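Long-range contact in uncharacterized protein ScGH5_18 (Streptomyces cattleya, PDB 7LR8), which probably hydrolyses the beta-1,4 link between mannose and N-acetylglucosamine in N-glycan core fragments, as a family GH5 glycoside hydrolase: residues B[115-125]-B[165-176]. The protein carries 1 engineered substitution. Sequence-based numbering, arbitrary orientation. Where two conformers were deposited one is given.
Sequences RRNLFTDPDVV and PDRVTPEQAGDW. With AE3 (2-(2-ethoxyethoxy)ethanol), chain F.
D166 points its carboxylate at the loop 115-120 and holds both R115 and L118. Its CB lies 3.7 Å from N117 ND2, where the N117 amide stacks on the carboxylate, planes 28° apart. With CG anti to its carbonyl carbon (chi1 -77°), the carboxylate reaches between R115 and L118 N. R115 grips D166 OD1 side-on with NH2 (2.8 Å) and NE (3.2 Å), a salt bridge. OD1 lies near the guanidinium plane; NE meets its syn lone pair, while NH2 comes from above the carboxylate plane. D164 pairs with NH1 of the same arginine. D166 OD2 accepts from L118 N at 3.0 Å, again from above the carboxylate plane. With alanine in its place, R115 would be likely to keep D164 but lose the grip on NE and NH2, and L118 N would lose this acceptor.

N117 works both ways. ND2 donates to R167 O, while OD1 accepts from F119 N in an Asx turn. In the conformer given, V168 CG1 lies against F119 CB and T120 CG2.

Further along, the F119 ring sets its edge on the face of W176, T-shaped, its centroid 5.0 Å from that of the six-membered ring, planes at 83°. F119 CA adds a CH-pi contact over the five-membered ring. W176 NE1 bonds to Q128. A second residue, V125, packs on W176 and, with F119, T120 and P122, lines the pocket of the bound 2-(2-ethoxyethoxy)ethanol. A water bridges F119 O and Q172 O. T169 and Q172 form a capping box; D121 N-caps helix 122-139. The contact joins the lead-in loops and first turns of helices 122-139 and 170-187 in a (beta/alpha)8 barrel, the GH5 fold.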
loop_
_atom_site.group_PDB
_atom_site.type_symbol
_atom_site.label_atom_id
_atom_site.label_comp_id
_atom_site.label_asym_id
_atom_site.label_seq_id
_atom_site.Cartn_x
_atom_site.Cartn_y
_atom_site.Cartn_z
ATOM N N ARG B 115 10.847 -4.068 4.132
ATOM C CA ARG B 115 10.138 -4.500 5.331
ATOM C C ARG B 115 10.920 -4.119 6.578
ATOM O O ARG B 115 12.054 -4.568 6.775
ATOM C CB ARG B 115 9.904 -6.003 5.295
ATOM C CG ARG B 115 9.115 -6.523 6.482
ATOM C CD ARG B 115 7.676 -5.975 6.505
ATOM N NE ARG B 115 6.917 -6.462 7.653
ATOM C CZ ARG B 115 6.161 -7.552 7.635
ATOM N NH1 ARG B 115 6.075 -8.290 6.528
ATOM N NH2 ARG B 115 5.498 -7.919 8.731
ATOM N N ARG B 116 10.309 -3.287 7.417
ATOM C CA ARG B 116 10.944 -2.770 8.622
ATOM C C ARG B 116 9.872 -2.678 9.692
ATOM O O ARG B 116 8.825 -2.070 9.460
ATOM C CB ARG B 116 11.591 -1.401 8.377
ATOM C CG ARG B 116 12.836 -1.461 7.511
ATOM C CD ARG B 116 13.392 -0.082 7.236
ATOM N NE ARG B 116 12.599 0.671 6.272
ATOM C CZ ARG B 116 12.933 1.879 5.820
ATOM N NH1 ARG B 116 14.054 2.478 6.258
ATOM N NH2 ARG B 116 12.165 2.484 4.924
ATOM N N ASN B 117 10.137 -3.300 10.841
ATOM C CA ASN B 117 9.135 -3.467 11.896
ATOM C C ASN B 117 8.532 -2.122 12.304
ATOM O O ASN B 117 9.261 -1.173 12.614
ATOM C CB ASN B 117 9.811 -4.173 13.085
ATOM C CG ASN B 117 8.844 -4.579 14.185
ATOM O OD1 ASN B 117 8.139 -3.746 14.724
ATOM N ND2 ASN B 117 8.841 -5.868 14.549
ATOM N N LEU B 118 7.183 -2.055 12.306
ATOM C CA LEU B 118 6.466 -0.804 12.555
ATOM C C LEU B 118 6.732 -0.265 13.945
ATOM O O LEU B 118 6.591 0.943 14.180
ATOM C CB LEU B 118 4.948 -1.002 12.394
ATOM C CG LEU B 118 4.438 -1.246 10.984
ATOM C CD1 LEU B 118 2.901 -1.356 11.043
ATOM C CD2 LEU B 118 4.896 -0.132 10.044
ATOM N N PHE B 119 7.099 -1.139 14.880
ATOM C CA PHE B 119 7.240 -0.748 16.271
ATOM C C PHE B 119 8.682 -0.597 16.734
ATOM O O PHE B 119 8.908 0.058 17.758
ATOM C CB PHE B 119 6.545 -1.765 17.167
ATOM C CG PHE B 119 5.108 -1.998 16.806
ATOM C CD1 PHE B 119 4.150 -1.053 17.116
ATOM C CD2 PHE B 119 4.721 -3.154 16.132
ATOM C CE1 PHE B 119 2.820 -1.256 16.782
ATOM C CE2 PHE B 119 3.383 -3.374 15.800
ATOM C CZ PHE B 119 2.439 -2.415 16.122
ATOM N N THR B 120 9.658 -1.172 16.023
ATOM C CA THR B 120 11.049 -1.177 16.478
ATOM C C THR B 120 12.069 -0.636 15.482
ATOM O O THR B 120 13.206 -0.352 15.899
ATOM C CB THR B 120 11.501 -2.595 16.874
ATOM O OG1 THR B 120 11.536 -3.439 15.710
ATOM C CG2 THR B 120 10.567 -3.191 17.939
ATOM N N ASP B 121 11.750 -0.525 14.194
ATOM C CA ASP B 121 12.778 -0.089 13.252
ATOM C C ASP B 121 13.128 1.371 13.505
ATOM O O ASP B 121 12.240 2.219 13.491
ATOM C CB ASP B 121 12.335 -0.244 11.806
ATOM C CG ASP B 121 13.415 0.203 10.843
ATOM O OD1 ASP B 121 14.297 -0.636 10.523
ATOM O OD2 ASP B 121 13.423 1.396 10.447
ATOM N N PRO B 122 14.411 1.710 13.689
ATOM C CA PRO B 122 14.742 3.101 14.048
ATOM C C PRO B 122 14.254 4.121 13.036
ATOM O O PRO B 122 13.809 5.206 13.424
ATOM C CB PRO B 122 16.278 3.088 14.138
ATOM C CG PRO B 122 16.648 1.651 14.311
ATOM C CD PRO B 122 15.603 0.853 13.580
ATOM N N ASP B 123 14.349 3.819 11.743
ATOM C CA ASP B 123 13.986 4.813 10.740
ATOM C C ASP B 123 12.472 4.898 10.544
ATOM O O ASP B 123 11.937 6.000 10.388
ATOM C CB ASP B 123 14.703 4.514 9.422
ATOM C CG ASP B 123 16.217 4.702 9.537
ATOM O OD1 ASP B 123 16.638 5.662 10.221
ATOM O OD2 ASP B 123 16.975 3.890 8.960
ATOM N N VAL B 124 11.764 3.766 10.586
ATOM C CA VAL B 124 10.304 3.816 10.483
ATOM C C VAL B 124 9.717 4.550 11.676
ATOM O O VAL B 124 8.799 5.367 11.529
ATOM C CB VAL B 124 9.719 2.401 10.367
ATOM C CG1 VAL B 124 8.156 2.447 10.527
ATOM C CG2 VAL B 124 10.125 1.785 9.040
ATOM N N VAL B 125 10.244 4.274 12.869
ATOM C CA VAL B 125 9.725 4.883 14.088
ATOM C C VAL B 125 10.011 6.377 14.100
ATOM O O VAL B 125 9.166 7.178 14.503
ATOM C CB VAL B 125 10.300 4.174 15.327
ATOM C CG1 VAL B 125 9.999 4.974 16.599
ATOM C CG2 VAL B 125 9.706 2.789 15.444
ATOM N N PRO B 165 2.432 -10.504 11.137
ATOM C CA PRO B 165 2.598 -9.448 12.134
ATOM C C PRO B 165 4.041 -8.984 12.266
ATOM O O PRO B 165 4.996 -9.689 11.918
ATOM C CB PRO B 165 2.120 -10.107 13.426
ATOM C CG PRO B 165 2.452 -11.557 13.225
ATOM C CD PRO B 165 2.218 -11.819 11.760
ATOM N N ASP B 166 4.162 -7.753 12.765
ATOM C CA ASP B 166 5.427 -7.181 13.233
ATOM C C ASP B 166 5.474 -7.438 14.731
ATOM O O ASP B 166 4.874 -6.697 15.520
ATOM C CB ASP B 166 5.516 -5.687 12.942
ATOM C CG ASP B 166 5.834 -5.388 11.503
ATOM O OD1 ASP B 166 6.362 -6.284 10.818
ATOM O OD2 ASP B 166 5.553 -4.257 11.063
ATOM N N ARG B 167 6.187 -8.482 15.128
ATOM C CA ARG B 167 6.146 -8.922 16.511
ATOM C C ARG B 167 6.935 -7.981 17.413
ATOM O O ARG B 167 7.973 -7.436 17.020
ATOM C CB ARG B 167 6.665 -10.354 16.623
ATOM C CG ARG B 167 5.702 -11.343 15.980
ATOM C CD ARG B 167 5.975 -12.788 16.350
ATOM N NE ARG B 167 5.069 -13.676 15.626
ATOM C CZ ARG B 167 5.228 -14.024 14.352
ATOM N NH1 ARG B 167 6.263 -13.567 13.660
ATOM N NH2 ARG B 167 4.353 -14.833 13.767
ATOM N N VAL B 168 6.432 -7.785 18.629
ATOM C CA VAL B 168 7.078 -6.925 19.612
ATOM C C VAL B 168 6.802 -7.484 20.995
ATOM O O VAL B 168 5.771 -8.117 21.233
ATOM C CB VAL B 168 6.576 -5.466 19.525
ATOM C CG1 VAL B 168 7.310 -4.740 18.442
ATOM C CG2 VAL B 168 5.052 -5.439 19.303
ATOM N N THR B 169 7.721 -7.225 21.914
ATOM C CA THR B 169 7.486 -7.555 23.307
ATOM C C THR B 169 6.605 -6.476 23.920
ATOM O O THR B 169 6.478 -5.385 23.363
ATOM C CB THR B 169 8.803 -7.646 24.077
ATOM O OG1 THR B 169 9.374 -6.336 24.220
ATOM C CG2 THR B 169 9.786 -8.555 23.351
ATOM N N PRO B 170 5.967 -6.762 25.055
ATOM C CA PRO B 170 5.214 -5.697 25.738
ATOM C C PRO B 170 6.072 -4.493 26.086
ATOM O O PRO B 170 5.615 -3.354 25.945
ATOM C CB PRO B 170 4.672 -6.406 26.985
ATOM C CG PRO B 170 4.546 -7.843 26.557
ATOM C CD PRO B 170 5.737 -8.083 25.672
ATOM N N GLU B 171 7.324 -4.708 26.504
ATOM C CA GLU B 171 8.189 -3.576 26.827
ATOM C C GLU B 171 8.452 -2.709 25.600
ATOM O O GLU B 171 8.478 -1.475 25.700
ATOM C CB GLU B 171 9.510 -4.064 27.428
ATOM C CG GLU B 171 10.379 -2.937 27.978
ATOM C CD GLU B 171 11.867 -3.253 27.936
ATOM O OE1 GLU B 171 12.221 -4.449 27.858
ATOM O OE2 GLU B 171 12.681 -2.304 27.981
ATOM N N GLN B 172 8.659 -3.334 24.434
ATOM C CA GLN B 172 8.864 -2.564 23.213
ATOM C C GLN B 172 7.594 -1.830 22.801
ATOM O O GLN B 172 7.660 -0.705 22.290
ATOM C CB GLN B 172 9.335 -3.475 22.083
ATOM C CG GLN B 172 10.722 -4.049 22.292
ATOM C CD GLN B 172 11.063 -5.116 21.268
ATOM O OE1 GLN B 172 10.213 -5.909 20.877
ATOM N NE2 GLN B 172 12.317 -5.139 20.831
ATOM N N ALA B 173 6.433 -2.451 23.014
ATOM C CA ALA B 173 5.171 -1.785 22.703
ATOM C C ALA B 173 4.991 -0.531 23.555
ATOM O O ALA B 173 4.621 0.536 23.044
ATOM C CB ALA B 173 4.002 -2.755 22.903
ATOM N N GLY B 174 5.239 -0.649 24.863
ATOM C CA GLY B 174 5.110 0.503 25.742
ATOM C C GLY B 174 6.087 1.610 25.398
ATOM O O GLY B 174 5.732 2.794 25.414
ATOM N N ASP B 175 7.331 1.244 25.084
ATOM C CA ASP B 175 8.323 2.239 24.687
ATOM C C ASP B 175 7.907 2.952 23.405
ATOM O O ASP B 175 8.057 4.176 23.290
ATOM C CB ASP B 175 9.695 1.581 24.515
ATOM C CG ASP B 175 10.362 1.242 25.843
ATOM O OD1 ASP B 175 9.998 1.833 26.874
ATOM O OD2 ASP B 175 11.275 0.387 25.848
ATOM N N TRP B 176 7.383 2.202 22.428
ATOM C CA TRP B 176 6.921 2.796 21.177
ATOM C C TRP B 176 5.774 3.767 21.424
ATOM O O TRP B 176 5.767 4.888 20.902
ATOM C CB TRP B 176 6.486 1.693 20.208
ATOM C CG TRP B 176 6.027 2.192 18.884
ATOM C CD1 TRP B 176 6.817 2.573 17.825
ATOM C CD2 TRP B 176 4.677 2.369 18.462
ATOM N NE1 TRP B 176 6.027 2.967 16.770
ATOM C CE2 TRP B 176 4.709 2.845 17.132
ATOM C CE3 TRP B 176 3.434 2.158 19.077
ATOM C CZ2 TRP B 176 3.550 3.140 16.413
ATOM C CZ3 TRP B 176 2.270 2.434 18.351
ATOM C CH2 TRP B 176 2.336 2.914 17.036
HETATM C C1 AE3 F . 16.654 5.634 20.647
HETATM C C2 AE3 F . 17.048 4.350 19.922
HETATM O O2 AE3 F . 16.614 4.402 18.594
HETATM C C3 AE3 F . 16.062 3.200 18.145
HETATM C C4 AE3 F . 14.563 3.391 17.930
HETATM O O3 AE3 F . 13.897 2.173 18.113
HETATM C C5 AE3 F . 12.522 2.228 17.855
HETATM C C6 AE3 F . 11.746 2.328 19.168
HETATM O O4 AE3 F . 11.596 3.674 19.528
HETATM O O HOH W 1 6.638 -3.696 8.662
HETATM O O HOH W 2 9.804 -0.255 20.443
#